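Local coordinates for uracil-DNA glycosylase (PDB 5X3G), which is a member of the uracil-DNA glycosylases, alpha/beta proteins in which helices pack around a central parallel beta-sheet, at residues Trp45-Pro54 against Leu171-His182. Numbering follows the deposited sequence.
Sequences WMAAGEGYIP and LLFTSKEESRRH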
loop_
_atom_site.group_PDB
_atom_site.type_symbol
_atom_site.label_atom_id
_atom_site.label_comp_id
_atom_site.label_asym_id
_atom_site.label_seq_id
_atom_site.Cartn_x
_atom_site.Cartn_y
_atom_site.Cartn_z
ATOM N N TRP A 45 -20.535 4.327 -12.251
ATOM C CA TRP A 45 -20.430 5.212 -11.096
ATOM C C TRP A 45 -18.990 5.636 -10.852
ATOM O O TRP A 45 -18.719 6.802 -10.544
ATOM C CB TRP A 45 -20.988 4.525 -9.851
ATOM C CG TRP A 45 -20.609 5.236 -8.590
ATOM C CD1 TRP A 45 -21.055 6.453 -8.174
ATOM C CD2 TRP A 45 -19.684 4.785 -7.592
ATOM N NE1 TRP A 45 -20.478 6.786 -6.972
ATOM C CE2 TRP A 45 -19.632 5.777 -6.594
ATOM C CE3 TRP A 45 -18.902 3.635 -7.442
ATOM C CZ2 TRP A 45 -18.829 5.658 -5.464
ATOM C CZ3 TRP A 45 -18.105 3.518 -6.318
ATOM C CH2 TRP A 45 -18.074 4.523 -5.345
HETATM N N MSE A 46 -18.059 4.699 -10.974
HETATM C CA MSE A 46 -16.642 4.975 -10.792
HETATM C C MSE A 46 -16.132 5.977 -11.820
HETATM O O MSE A 46 -15.293 6.826 -11.520
HETATM C CB MSE A 46 -15.855 3.676 -10.889
HETATM C CG MSE A 46 -14.737 3.533 -9.898
HETATM SE SE MSE A 46 -13.917 1.798 -10.176
HETATM C CE MSE A 46 -12.494 2.337 -11.379
ATOM N N ALA A 47 -16.650 5.859 -13.044
ATOM C CA ALA A 47 -16.285 6.800 -14.095
ATOM C C ALA A 47 -16.863 8.181 -13.816
ATOM O O ALA A 47 -16.268 9.198 -14.190
ATOM C CB ALA A 47 -16.757 6.281 -15.453
ATOM N N ALA A 48 -18.026 8.236 -13.157
ATOM C CA ALA A 48 -18.623 9.525 -12.817
ATOM C C ALA A 48 -17.705 10.353 -11.925
ATOM O O ALA A 48 -17.728 11.587 -11.987
ATOM C CB ALA A 48 -19.980 9.318 -12.142
ATOM N N GLY A 49 -16.901 9.699 -11.090
ATOM C CA GLY A 49 -15.863 10.392 -10.353
ATOM C C GLY A 49 -16.318 11.181 -9.150
ATOM O O GLY A 49 -15.543 11.993 -8.634
ATOM N N GLU A 50 -17.539 10.968 -8.667
ATOM C CA GLU A 50 -18.054 11.730 -7.540
ATOM C C GLU A 50 -18.360 10.793 -6.380
ATOM O O GLU A 50 -18.798 9.656 -6.575
ATOM C CB GLU A 50 -19.319 12.527 -7.923
ATOM C CG GLU A 50 -19.773 13.554 -6.878
ATOM C CD GLU A 50 -20.534 12.949 -5.710
ATOM O OE1 GLU A 50 -21.175 11.892 -5.891
ATOM O OE2 GLU A 50 -20.468 13.522 -4.602
ATOM N N GLY A 51 -18.120 11.286 -5.170
ATOM C CA GLY A 51 -18.583 10.617 -3.972
ATOM C C GLY A 51 -17.700 9.507 -3.456
ATOM O O GLY A 51 -18.192 8.645 -2.716
ATOM N N TYR A 52 -16.418 9.496 -3.810
ATOM C CA TYR A 52 -15.512 8.484 -3.289
ATOM C C TYR A 52 -14.099 9.043 -3.247
ATOM O O TYR A 52 -13.770 10.011 -3.934
ATOM C CB TYR A 52 -15.555 7.193 -4.121
ATOM C CG TYR A 52 -15.027 7.325 -5.537
ATOM C CD1 TYR A 52 -13.662 7.281 -5.800
ATOM C CD2 TYR A 52 -15.894 7.468 -6.612
ATOM C CE1 TYR A 52 -13.176 7.395 -7.087
ATOM C CE2 TYR A 52 -15.416 7.579 -7.909
ATOM C CZ TYR A 52 -14.055 7.541 -8.138
ATOM O OH TYR A 52 -13.567 7.651 -9.419
ATOM N N ILE A 53 -13.265 8.405 -2.435
ATOM C CA ILE A 53 -11.847 8.735 -2.352
ATOM C C ILE A 53 -11.040 7.449 -2.508
ATOM O O ILE A 53 -11.516 6.377 -2.132
ATOM C CB ILE A 53 -11.508 9.451 -1.030
ATOM C CG1 ILE A 53 -11.869 8.572 0.165
ATOM C CG2 ILE A 53 -12.214 10.796 -0.950
ATOM C CD1 ILE A 53 -11.398 9.126 1.487
ATOM N N PRO A 54 -9.824 7.538 -3.081
ATOM C CA PRO A 54 -9.166 8.732 -3.619
ATOM C C PRO A 54 -9.805 9.168 -4.931
ATOM O O PRO A 54 -10.618 8.414 -5.461
ATOM C CB PRO A 54 -7.726 8.263 -3.835
ATOM C CG PRO A 54 -7.865 6.825 -4.150
ATOM C CD PRO A 54 -9.005 6.331 -3.295
ATOM N N LEU A 171 -10.161 -0.319 -3.919
ATOM C CA LEU A 171 -9.394 0.846 -4.339
ATOM C C LEU A 171 -10.099 2.170 -4.072
ATOM O O LEU A 171 -9.519 3.225 -4.352
ATOM C CB LEU A 171 -9.052 0.747 -5.830
ATOM C CG LEU A 171 -8.256 -0.479 -6.278
ATOM C CD1 LEU A 171 -7.811 -0.317 -7.726
ATOM C CD2 LEU A 171 -7.062 -0.730 -5.366
ATOM N N LEU A 172 -11.321 2.156 -3.542
ATOM C CA LEU A 172 -12.025 3.402 -3.278
ATOM C C LEU A 172 -12.792 3.296 -1.968
ATOM O O LEU A 172 -13.101 2.204 -1.488
ATOM C CB LEU A 172 -12.961 3.780 -4.440
ATOM C CG LEU A 172 -14.121 2.866 -4.854
ATOM C CD1 LEU A 172 -15.317 2.976 -3.913
ATOM C CD2 LEU A 172 -14.531 3.172 -6.287
ATOM N N PHE A 173 -13.108 4.463 -1.410
ATOM C CA PHE A 173 -13.797 4.597 -0.133
ATOM C C PHE A 173 -14.912 5.618 -0.293
ATOM O O PHE A 173 -14.696 6.682 -0.880
ATOM C CB PHE A 173 -12.817 5.039 0.965
ATOM C CG PHE A 173 -13.469 5.394 2.278
ATOM C CD1 PHE A 173 -13.578 4.451 3.285
ATOM C CD2 PHE A 173 -13.938 6.678 2.519
ATOM C CE1 PHE A 173 -14.159 4.770 4.494
ATOM C CE2 PHE A 173 -14.524 7.004 3.727
ATOM C CZ PHE A 173 -14.632 6.047 4.716
ATOM N N THR A 174 -16.096 5.302 0.231
ATOM C CA THR A 174 -17.212 6.241 0.251
ATOM C C THR A 174 -17.583 6.641 1.673
ATOM O O THR A 174 -17.613 7.832 2.001
ATOM C CB THR A 174 -18.430 5.648 -0.473
ATOM O OG1 THR A 174 -18.779 4.388 0.114
ATOM C CG2 THR A 174 -18.127 5.445 -1.947
ATOM N N SER A 175 -17.871 5.667 2.534
ATOM C CA SER A 175 -18.102 5.924 3.946
ATOM C C SER A 175 -17.668 4.697 4.730
ATOM O O SER A 175 -17.508 3.607 4.173
ATOM C CB SER A 175 -19.570 6.261 4.236
ATOM O OG SER A 175 -20.411 5.156 3.956
ATOM N N LYS A 176 -17.468 4.892 6.036
ATOM C CA LYS A 176 -17.126 3.780 6.918
ATOM C C LYS A 176 -18.126 2.644 6.789
ATOM O O LYS A 176 -17.759 1.468 6.901
ATOM C CB LYS A 176 -17.092 4.254 8.373
ATOM C CG LYS A 176 -16.556 5.656 8.580
ATOM C CD LYS A 176 -15.057 5.653 8.777
ATOM C CE LYS A 176 -14.598 6.954 9.408
ATOM N NZ LYS A 176 -13.225 6.832 9.962
ATOM N N GLU A 177 -19.391 2.980 6.541
ATOM C CA GLU A 177 -20.455 1.988 6.544
ATOM C C GLU A 177 -20.368 1.078 5.326
ATOM O O GLU A 177 -20.603 -0.132 5.426
ATOM C CB GLU A 177 -21.815 2.686 6.587
ATOM C CG GLU A 177 -22.069 3.616 7.786
ATOM C CD GLU A 177 -21.145 4.820 7.840
ATOM O OE1 GLU A 177 -21.367 5.779 7.071
ATOM O OE2 GLU A 177 -20.204 4.810 8.659
ATOM N N GLU A 178 -20.028 1.642 4.171
ATOM C CA GLU A 178 -20.082 0.933 2.902
ATOM C C GLU A 178 -18.786 0.206 2.565
ATOM O O GLU A 178 -18.664 -0.328 1.457
ATOM C CB GLU A 178 -20.450 1.923 1.788
ATOM C CG GLU A 178 -21.657 2.790 2.157
ATOM C CD GLU A 178 -22.020 3.820 1.106
ATOM O OE1 GLU A 178 -21.156 4.647 0.750
ATOM O OE2 GLU A 178 -23.182 3.815 0.642
ATOM N N SER A 179 -17.832 0.144 3.499
ATOM C CA SER A 179 -16.520 -0.419 3.192
ATOM C C SER A 179 -16.594 -1.917 2.922
ATOM O O SER A 179 -15.964 -2.415 1.981
ATOM C CB SER A 179 -15.544 -0.129 4.332
ATOM O OG SER A 179 -15.239 1.253 4.408
ATOM N N ARG A 180 -17.348 -2.657 3.742
ATOM C CA ARG A 180 -17.483 -4.095 3.520
ATOM C C ARG A 180 -18.050 -4.385 2.136
ATOM O O ARG A 180 -17.548 -5.264 1.418
ATOM C CB ARG A 180 -18.368 -4.710 4.605
ATOM N N ARG A 181 -19.088 -3.643 1.738
ATOM C CA ARG A 181 -19.672 -3.822 0.414
ATOM C C ARG A 181 -18.655 -3.547 -0.686
ATOM O O ARG A 181 -18.612 -4.266 -1.691
ATOM C CB ARG A 181 -20.890 -2.913 0.252
ATOM N N HIS A 182 -17.828 -2.512 -0.515
ATOM C CA HIS A 182 -16.834 -2.193 -1.535
ATOM C C HIS A 182 -15.776 -3.284 -1.641
ATOM O O HIS A 182 -15.415 -3.698 -2.749
ATOM C CB HIS A 182 -16.187 -0.839 -1.240
ATOM C CG HIS A 182 -17.077 0.330 -1.532
ATOM N ND1 HIS A 182 -17.549 0.607 -2.796
ATOM C CD2 HIS A 182 -17.572 1.298 -0.725
ATOM C CE1 HIS A 182 -18.302 1.692 -2.755
ATOM N NE2 HIS A 182 -18.333 2.130 -1.510
#
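A single antiparallel bridge, the hydrogen-bonded pair Ile53 and Phe173, ties the loop after helix 40-48 to the one leading into helix 179-196. Ile53 N donates to Phe173 O at 2.7 Å, and Phe173 N returns a more bent bond (141° at the hydrogen) to Ile53 O. Next to the bridge, the Ile53 and Phe173 side chains run alongside each other in a common direction, with Ile53 CG1 3.7 Å from Phe173 CD2. Leu172, one residue before Phe173, sends its side chain among Trp45, Met46 and Tyr52: CD2 sits over a face of the Tyr52 ring in a CH-pi contact, 14° off the normal, while CD1 meets the indole edge in plane, 3.5 Å from Trp45 CH2. This is where the chain, having left the outer parallel strand 164-168 of the alpha/beta fold, packs against the C-terminal end of helix 40-48, with Trp186 of helix 179-196 also touching Leu172. The tyrosine ring is held at its far end by Tyr52 OH, which donates to a lone pair of Met46 O at 2.8 Å. Thr174 CG2 reaches the same indole edge; with OG1 between backbone N and carbonyl carbon (chi1 56°), Thr174 accepts a hydrogen bond there from His182 NE2, 2.8 Å from OG1 and near the imidazole plane; His182 ND1 is hydrogen-bonded with Tyr42 OH.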